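Local coordinates for protein UDP-N-acetylglucosamine 2-epimerase (Methanocaldococcus jannaschii, PDB 4NES) that probably catalyses the reversible C-2 epimerisation that interconverts UDP-N-acetylglucosamine and UDP-N-acetylmannosamine, at residues 5-10 and 14-19; 22-25 and 29-32; 173-178 and 292-297. One frame throughout, in Å; residues are numbered along the deposited sequence.

In the fold
Contacts 1 and 2 lie at successive points of one beta-alpha-beta unit, strand 3-7, helix 10-23 and strand 30-34, and share that helix; contact 3 pairs helix 170-183 with helix 289-298, its segments separated by 113 residues of sequence. Contact 1 is wholly buried and mixes aliphatic packing with a grip on phosphate. Contact 2, its centre about 22 Å from that of the chain, is partly open and apolar, away from the annotated sites. Contact 3 is again partly buried, thin between its helices but polar where it meets UDP. Contacts 1 and 3 hold different parts of the same UDP and are joined by the Lys15–Glu293 salt bridge.

Contact 1. Residues 5-10 and 14-19; sequences IILGTR and IKLSPI. With UDP (uridine-5'-diphosphate), chain C.
Leu16 meets Ile5 and Leu7 in a buried helix-on-strand contact, where helix 10-23 folds back over strand 3-7, the strand it follows. Methyl CD1 of Leu16 does the touching on the helix side: it lies 3.7 Å from CG2 of Ile5 and an equal 3.7 Å from CB of Leu7. Leu7 carries its CG between the backbone N and the carbonyl carbon (chi1 61°), a turn that also brings CD2 up to the same Leu16 methyl. In the first turn of the helix Ile14 N donates to Arg10 O over 3.3 Å at a nearly straight 165°. This is the opening half of a beta-alpha-beta crossover in a GT-B enzyme, and its strand-to-helix junction faces the nucleotide. There the Arg10 chain, extended at first, bends at chi3 (74°) and presents one guanidinium edge to the alpha-phosphate: NE reaches UDP O1A at 3.1 Å and NH2 the same O1A at 2.8 Å, with the oxygen in the guanidinium plane. One face looks onto the uracil, whose C5 is 3.3 Å from NH1. An alanine here removes both of these donors to O1A, and the alpha-phosphate would probably be less firmly placed, with the guanidinium charge beside it gone. Ile14 runs alongside the arginine stem, and its CD1 ends 3.5 Å from the ribose O3' of UDP.

Contact 2. Residues 22-25 and 29-32; sequences ALEK and DWHI
Leu23 and Trp30 mark the closest backbone approach of residues 22-25 and 29-32, with 7.8 Å between their CA atoms; Leu23 is in the last part of helix 10-23 and Trp30 is on strand 30-34. Both side chains leave the backbone toward the other segment, and the contact rests mainly on a leucine set against an indole. Trp30 holds its CG between the backbone N and the carbonyl carbon (chi1 69°), which points the ring at Leu23. Leu23 CB then sits above the five-membered ring, 3.8 Å from its centroid and only 16° off the normal, a CH-pi contact. Further along the same side chain, Leu23 CD1 is 3.9 Å from Trp30 CD2. The two segments flank the return from helix to sheet in the beta-alpha-beta unit, and among the other neighbours of the indole are Leu3 and Ile5 from the adjacent strand and Ile20 from the helix. Glu24 meets the ring differently, its methylene CG lying near the ring plane, 4.1 Å from Trp30 CZ2. Its carboxylate plane is turned 43° from the indole, and OE2 forms a salt bridge with Arg21.

Contact 3. Residues 173-178 and 292-297; sequences DATLQN and QEEACI. With UDP (uridine-5'-diphosphate), chain C.
Glu294 and Thr175 are brought together by the side-chain torsions of both residues: CG of Glu294 stands anti to its own carbonyl carbon (chi1 -68°) and the rest of the chain is extended, while Thr175 (chi1 -50°) sets CG2 opposite its backbone N and OG1 beside that N. The helices belong to a GT-B fold, whose two parallel sheets flank a nucleotide cleft. Helix 170-183 follows the final strand of the first sheet, and helix 289-298 follows strand 283-286 of the second. The axes of segments 173-178 and 292-297 pass at 10.8 Å, with a signed crossing angle of -55°, and the CA atoms of Thr175 and Glu294 are nearest at 7.2 Å. Such spacing leaves a modest interface. Thr175 OG1 lies 3.8 Å from Glu294 CG, a van der Waals contact with a methylene; the hydroxyl's polar partners are Ile171 O and Tyr271 OH. On the other branch, Thr175 CG2 meets CG2 of Ile297 at 4.1 Å, and Leu176 CD2 comes to 4.4 Å from that same Ile297 methyl at the more open side. The polar work is done by Glu294, whose extended chain runs by Thr175 OG1 to the ribose of UDP. Tyr271 OH also bonds Glu294 OE2, so one phenol ties the threonine of the first helix to the carboxylate of the second and should help fix its rotation. The carboxylate takes the ribose diol with one oxygen for each hydroxyl: O2' of UDP donates to Glu294 OE1 at 2.7 Å, and O3' to Glu294 OE2, also at 2.7 Å.

Contact 1. Residues 5-10 and 14-19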
# COMPACT_ATOMS: atom_id res chain seq x y z
N ILE A 5 0.75 -0.63 -19.79
CA ILE A 5 0.10 -1.74 -19.11
C ILE A 5 1.17 -2.52 -18.39
O ILE A 5 2.17 -2.90 -18.99
CB ILE A 5 -0.59 -2.68 -20.10
CG1 ILE A 5 -1.71 -1.95 -20.83
CG2 ILE A 5 -1.14 -3.89 -19.36
CD1 ILE A 5 -2.32 -2.77 -21.97
N ILE A 6 1.00 -2.74 -17.09
CA ILE A 6 1.93 -3.55 -16.32
C ILE A 6 1.23 -4.83 -15.90
O ILE A 6 0.17 -4.78 -15.28
CB ILE A 6 2.42 -2.79 -15.07
CG1 ILE A 6 3.04 -1.46 -15.49
CG2 ILE A 6 3.40 -3.65 -14.26
CD1 ILE A 6 3.55 -0.63 -14.34
N LEU A 7 1.82 -5.97 -16.26
CA LEU A 7 1.24 -7.27 -15.92
C LEU A 7 2.33 -8.27 -15.54
O LEU A 7 3.51 -8.06 -15.83
CB LEU A 7 0.41 -7.81 -17.09
CG LEU A 7 1.11 -8.07 -18.44
CD1 LEU A 7 1.87 -9.40 -18.45
CD2 LEU A 7 0.11 -8.04 -19.59
N GLY A 8 1.93 -9.35 -14.90
CA GLY A 8 2.89 -10.37 -14.52
C GLY A 8 2.47 -11.82 -14.66
O GLY A 8 3.33 -12.68 -14.79
N THR A 9 1.17 -12.11 -14.61
CA THR A 9 0.68 -13.48 -14.36
C THR A 9 -0.40 -13.92 -15.33
O THR A 9 -1.06 -13.09 -15.96
CB THR A 9 0.11 -13.64 -12.93
OG1 THR A 9 -1.09 -12.85 -12.80
CG2 THR A 9 1.13 -13.23 -11.87
N ARG A 10 -0.60 -15.23 -15.41
CA ARG A 10 -1.66 -15.83 -16.22
C ARG A 10 -3.02 -15.11 -16.20
O ARG A 10 -3.51 -14.71 -17.26
CB ARG A 10 -1.83 -17.32 -15.87
CG ARG A 10 -3.10 -17.93 -16.46
CD ARG A 10 -3.13 -19.44 -16.23
NE ARG A 10 -3.43 -19.81 -14.84
CZ ARG A 10 -3.42 -21.05 -14.38
NH1 ARG A 10 -3.08 -22.05 -15.18
NH2 ARG A 10 -3.72 -21.29 -13.11
N ILE A 14 -5.00 -12.78 -19.42
CA ILE A 14 -6.32 -13.10 -19.94
C ILE A 14 -7.27 -11.90 -19.76
O ILE A 14 -7.95 -11.49 -20.71
CB ILE A 14 -6.87 -14.37 -19.25
CG1 ILE A 14 -6.02 -15.59 -19.64
CG2 ILE A 14 -8.35 -14.57 -19.58
CD1 ILE A 14 -6.25 -16.78 -18.74
N LYS A 15 -7.29 -11.33 -18.56
CA LYS A 15 -8.23 -10.25 -18.27
C LYS A 15 -7.85 -8.90 -18.90
O LYS A 15 -8.70 -8.03 -19.05
CB LYS A 15 -8.46 -10.12 -16.76
CG LYS A 15 -9.43 -11.18 -16.28
CD LYS A 15 -9.54 -11.23 -14.75
CE LYS A 15 -10.72 -12.09 -14.31
NZ LYS A 15 -10.77 -12.26 -12.82
N LEU A 16 -6.59 -8.74 -19.27
CA LEU A 16 -6.16 -7.54 -20.00
C LEU A 16 -6.33 -7.69 -21.50
O LEU A 16 -6.33 -6.69 -22.22
CB LEU A 16 -4.71 -7.18 -19.69
CG LEU A 16 -4.53 -6.54 -18.31
CD1 LEU A 16 -3.07 -6.66 -17.86
CD2 LEU A 16 -5.01 -5.08 -18.32
N SER A 17 -6.49 -8.92 -21.99
CA SER A 17 -6.64 -9.12 -23.44
C SER A 17 -7.77 -8.30 -24.10
O SER A 17 -7.56 -7.76 -25.20
CB SER A 17 -6.68 -10.62 -23.82
OG SER A 17 -7.88 -11.28 -23.45
N PRO A 18 -8.94 -8.15 -23.44
CA PRO A 18 -9.96 -7.30 -24.08
C PRO A 18 -9.59 -5.83 -24.10
O PRO A 18 -10.05 -5.09 -25.00
CB PRO A 18 -11.20 -7.53 -23.21
CG PRO A 18 -10.97 -8.88 -22.56
CD PRO A 18 -9.49 -8.91 -22.30
N ILE A 19 -8.79 -5.38 -23.13
CA ILE A 19 -8.31 -4.00 -23.13
C ILE A 19 -7.30 -3.78 -24.25
O ILE A 19 -7.36 -2.78 -24.99
CB ILE A 19 -7.73 -3.63 -21.75
CG1 ILE A 19 -8.88 -3.50 -20.76
CG2 ILE A 19 -6.93 -2.33 -21.84
CD1 ILE A 19 -8.45 -3.51 -19.32
N1 UDP C . -6.80 -20.99 -16.86
C2 UDP C . -6.23 -21.45 -18.00
N3 UDP C . -5.66 -22.67 -18.02
C4 UDP C . -5.63 -23.48 -16.93
C5 UDP C . -6.21 -23.03 -15.73
C6 UDP C . -6.78 -21.76 -15.73
O2 UDP C . -6.23 -20.75 -19.02
O4 UDP C . -5.03 -24.73 -17.01
C1' UDP C . -7.39 -19.64 -16.76
C2' UDP C . -8.77 -19.53 -16.41
O2' UDP C . -9.59 -19.78 -17.53
C3' UDP C . -8.87 -18.17 -15.86
C4' UDP C . -7.55 -17.91 -15.31
O4' UDP C . -6.73 -18.99 -15.68
O3' UDP C . -9.18 -17.19 -16.82
C5' UDP C . -7.52 -17.83 -13.83
O5' UDP C . -6.21 -17.71 -13.33
PA UDP C . -5.76 -18.30 -11.93
O1A UDP C . -4.34 -18.81 -12.08
O2A UDP C . -6.73 -19.39 -11.52
O3A UDP C . -5.71 -17.13 -10.89
PB UDP C . -6.80 -16.30 -10.11
O1B UDP C . -7.97 -16.00 -11.02
O2B UDP C . -7.21 -17.07 -8.88
O3B UDP C . -6.03 -15.06 -9.73

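Contact 2. Residues 22-25 and 29-32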
# COMPACT_ATOMS: atom_id res chain seq x y z
N ALA A 22 -9.12 -3.54 -27.51
CA ALA A 22 -9.69 -2.21 -27.66
C ALA A 22 -8.63 -1.16 -28.00
O ALA A 22 -8.85 -0.32 -28.87
CB ALA A 22 -10.46 -1.82 -26.42
N LEU A 23 -7.49 -1.20 -27.31
CA LEU A 23 -6.40 -0.27 -27.59
C LEU A 23 -5.89 -0.36 -29.03
O LEU A 23 -5.48 0.65 -29.61
CB LEU A 23 -5.23 -0.50 -26.63
CG LEU A 23 -5.45 -0.05 -25.20
CD1 LEU A 23 -4.38 -0.63 -24.27
CD2 LEU A 23 -5.44 1.48 -25.13
N GLU A 24 -5.91 -1.57 -29.59
CA GLU A 24 -5.45 -1.78 -30.97
C GLU A 24 -6.29 -1.05 -31.99
O GLU A 24 -5.84 -0.81 -33.11
CB GLU A 24 -5.43 -3.27 -31.30
CG GLU A 24 -4.29 -4.03 -30.66
CD GLU A 24 -4.45 -5.52 -30.82
OE1 GLU A 24 -5.53 -5.94 -31.30
OE2 GLU A 24 -3.52 -6.27 -30.46
N LYS A 25 -7.52 -0.69 -31.62
CA LYS A 25 -8.41 0.02 -32.54
C LYS A 25 -8.31 1.53 -32.38
O LYS A 25 -9.12 2.27 -32.93
CB LYS A 25 -9.86 -0.38 -32.28
CG LYS A 25 -10.12 -1.87 -32.42
CD LYS A 25 -11.56 -2.21 -32.08
CE LYS A 25 -11.84 -3.68 -32.31
NZ LYS A 25 -10.95 -4.57 -31.50
N ASP A 29 -0.76 5.67 -27.95
CA ASP A 29 0.59 5.15 -27.79
C ASP A 29 0.64 4.32 -26.51
O ASP A 29 0.58 4.86 -25.41
CB ASP A 29 1.57 6.32 -27.71
CG ASP A 29 3.01 5.88 -27.51
OD1 ASP A 29 3.34 4.72 -27.85
OD2 ASP A 29 3.81 6.71 -27.02
N TRP A 30 0.75 3.00 -26.66
CA TRP A 30 0.75 2.12 -25.50
C TRP A 30 1.70 0.95 -25.68
O TRP A 30 2.00 0.53 -26.80
CB TRP A 30 -0.67 1.59 -25.26
CG TRP A 30 -1.11 0.64 -26.33
CD1 TRP A 30 -1.67 0.97 -27.53
CD2 TRP A 30 -1.04 -0.78 -26.28
NE1 TRP A 30 -1.94 -0.17 -28.25
CE2 TRP A 30 -1.56 -1.27 -27.50
CE3 TRP A 30 -0.58 -1.70 -25.34
CZ2 TRP A 30 -1.63 -2.63 -27.80
CZ3 TRP A 30 -0.65 -3.05 -25.63
CH2 TRP A 30 -1.18 -3.50 -26.85
N HIS A 31 2.16 0.41 -24.56
CA HIS A 31 3.00 -0.78 -24.57
C HIS A 31 2.83 -1.54 -23.27
O HIS A 31 2.20 -1.04 -22.33
CB HIS A 31 4.48 -0.41 -24.80
CG HIS A 31 4.82 -0.15 -26.24
ND1 HIS A 31 4.93 1.11 -26.76
CD2 HIS A 31 5.06 -1.02 -27.26
CE1 HIS A 31 5.23 1.03 -28.05
NE2 HIS A 31 5.31 -0.25 -28.38
N ILE A 32 3.40 -2.74 -23.23
CA ILE A 32 3.28 -3.62 -22.09
C ILE A 32 4.62 -3.74 -21.39
O ILE A 32 5.66 -3.96 -22.03
CB ILE A 32 2.83 -5.03 -22.51
CG1 ILE A 32 1.46 -4.97 -23.20
CG2 ILE A 32 2.81 -5.98 -21.31
CD1 ILE A 32 1.06 -6.29 -23.86

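Contact 3. Residues 173-178 and 292-297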
# COMPACT_ATOMS: atom_id res chain seq x y z
N ASP A 173 -15.91 -10.34 -21.56
CA ASP A 173 -15.40 -10.10 -22.91
C ASP A 173 -14.52 -11.26 -23.36
O ASP A 173 -14.66 -11.77 -24.47
CB ASP A 173 -14.46 -8.87 -22.98
CG ASP A 173 -15.03 -7.60 -22.37
OD1 ASP A 173 -15.85 -7.63 -21.43
OD2 ASP A 173 -14.57 -6.52 -22.80
N ALA A 174 -13.58 -11.66 -22.50
CA ALA A 174 -12.61 -12.69 -22.86
C ALA A 174 -13.28 -14.03 -23.13
O ALA A 174 -12.99 -14.72 -24.12
CB ALA A 174 -11.56 -12.83 -21.78
N THR A 175 -14.21 -14.41 -22.25
CA THR A 175 -14.89 -15.68 -22.38
C THR A 175 -15.76 -15.64 -23.64
O THR A 175 -15.87 -16.63 -24.36
CB THR A 175 -15.70 -16.02 -21.10
OG1 THR A 175 -14.87 -15.85 -19.95
CG2 THR A 175 -16.20 -17.45 -21.14
N LEU A 176 -16.33 -14.46 -23.92
CA LEU A 176 -17.17 -14.23 -25.09
C LEU A 176 -16.40 -14.02 -26.40
O LEU A 176 -16.95 -14.28 -27.48
CB LEU A 176 -18.11 -13.04 -24.85
CG LEU A 176 -19.52 -13.30 -24.32
CD1 LEU A 176 -20.46 -13.63 -25.48
CD2 LEU A 176 -19.55 -14.41 -23.27
N GLN A 177 -15.16 -13.53 -26.34
CA GLN A 177 -14.33 -13.39 -27.55
C GLN A 177 -13.72 -14.75 -27.95
O GLN A 177 -13.51 -15.01 -29.14
CB GLN A 177 -13.29 -12.22 -27.47
CG GLN A 177 -12.25 -12.19 -26.28
CD GLN A 177 -11.35 -10.90 -26.17
OE1 GLN A 177 -10.15 -10.99 -25.85
NE2 GLN A 177 -11.93 -9.73 -26.40
N ASN A 178 -13.51 -15.63 -26.97
CA ASN A 178 -12.70 -16.84 -27.17
C ASN A 178 -13.42 -18.20 -27.16
O ASN A 178 -12.89 -19.18 -27.70
CB ASN A 178 -11.52 -16.87 -26.19
CG ASN A 178 -10.51 -15.77 -26.47
OD1 ASN A 178 -9.72 -15.85 -27.41
ND2 ASN A 178 -10.55 -14.73 -25.65
N GLN A 292 -14.17 -19.01 -10.84
CA GLN A 292 -15.50 -18.77 -10.27
C GLN A 292 -16.34 -17.93 -11.22
O GLN A 292 -17.53 -18.20 -11.42
CB GLN A 292 -15.39 -18.02 -8.93
CG GLN A 292 -14.87 -18.85 -7.78
CD GLN A 292 -14.71 -17.99 -6.55
OE1 GLN A 292 -15.70 -17.57 -5.94
NE2 GLN A 292 -13.47 -17.70 -6.18
N GLU A 293 -15.73 -16.90 -11.80
CA GLU A 293 -16.43 -16.04 -12.75
C GLU A 293 -16.80 -16.78 -14.03
O GLU A 293 -17.94 -16.70 -14.49
CB GLU A 293 -15.57 -14.81 -13.06
CG GLU A 293 -15.47 -13.88 -11.86
CD GLU A 293 -14.26 -12.97 -11.90
OE1 GLU A 293 -13.36 -13.19 -12.73
OE2 GLU A 293 -14.21 -12.04 -11.07
N GLU A 294 -15.84 -17.51 -14.60
CA GLU A 294 -16.10 -18.26 -15.82
C GLU A 294 -17.16 -19.34 -15.65
O GLU A 294 -17.99 -19.53 -16.53
CB GLU A 294 -14.79 -18.85 -16.37
CG GLU A 294 -13.88 -17.73 -16.85
CD GLU A 294 -12.46 -18.15 -17.08
OE1 GLU A 294 -12.04 -19.22 -16.58
OE2 GLU A 294 -11.74 -17.39 -17.75
N ALA A 295 -17.13 -20.04 -14.51
CA ALA A 295 -18.15 -21.05 -14.23
C ALA A 295 -19.53 -20.39 -14.27
O ALA A 295 -20.47 -20.92 -14.87
CB ALA A 295 -17.89 -21.69 -12.87
N CYS A 296 -19.63 -19.21 -13.67
CA CYS A 296 -20.90 -18.51 -13.62
C CYS A 296 -21.35 -18.11 -15.04
O CYS A 296 -22.51 -18.33 -15.43
CB CYS A 296 -20.77 -17.29 -12.72
SG CYS A 296 -22.28 -16.33 -12.51
N ILE A 297 -20.42 -17.56 -15.80
CA ILE A 297 -20.70 -17.11 -17.16
C ILE A 297 -21.12 -18.27 -18.07
O ILE A 297 -22.06 -18.14 -18.87
CB ILE A 297 -19.45 -16.40 -17.73
CG1 ILE A 297 -19.20 -15.10 -16.96
CG2 ILE A 297 -19.60 -16.15 -19.23
CD1 ILE A 297 -17.77 -14.57 -17.09
N1 UDP C . -6.80 -20.99 -16.86
C2 UDP C . -6.23 -21.45 -18.00
N3 UDP C . -5.66 -22.67 -18.02
C4 UDP C . -5.63 -23.48 -16.93
C5 UDP C . -6.21 -23.03 -15.73
C6 UDP C . -6.78 -21.76 -15.73
O2 UDP C . -6.23 -20.75 -19.02
O4 UDP C . -5.03 -24.73 -17.01
C1' UDP C . -7.39 -19.64 -16.76
C2' UDP C . -8.77 -19.53 -16.41
O2' UDP C . -9.59 -19.78 -17.53
C3' UDP C . -8.87 -18.17 -15.86
C4' UDP C . -7.55 -17.91 -15.31
O4' UDP C . -6.73 -18.99 -15.68
O3' UDP C . -9.18 -17.19 -16.82
C5' UDP C . -7.52 -17.83 -13.83
O5' UDP C . -6.21 -17.71 -13.33
PA UDP C . -5.76 -18.30 -11.93
O1A UDP C . -4.34 -18.81 -12.08
O2A UDP C . -6.73 -19.39 -11.52
O3A UDP C . -5.71 -17.13 -10.89
PB UDP C . -6.80 -16.30 -10.11
O1B UDP C . -7.97 -16.00 -11.02
O2B UDP C . -7.21 -17.07 -8.88
O3B UDP C . -6.03 -15.06 -9.73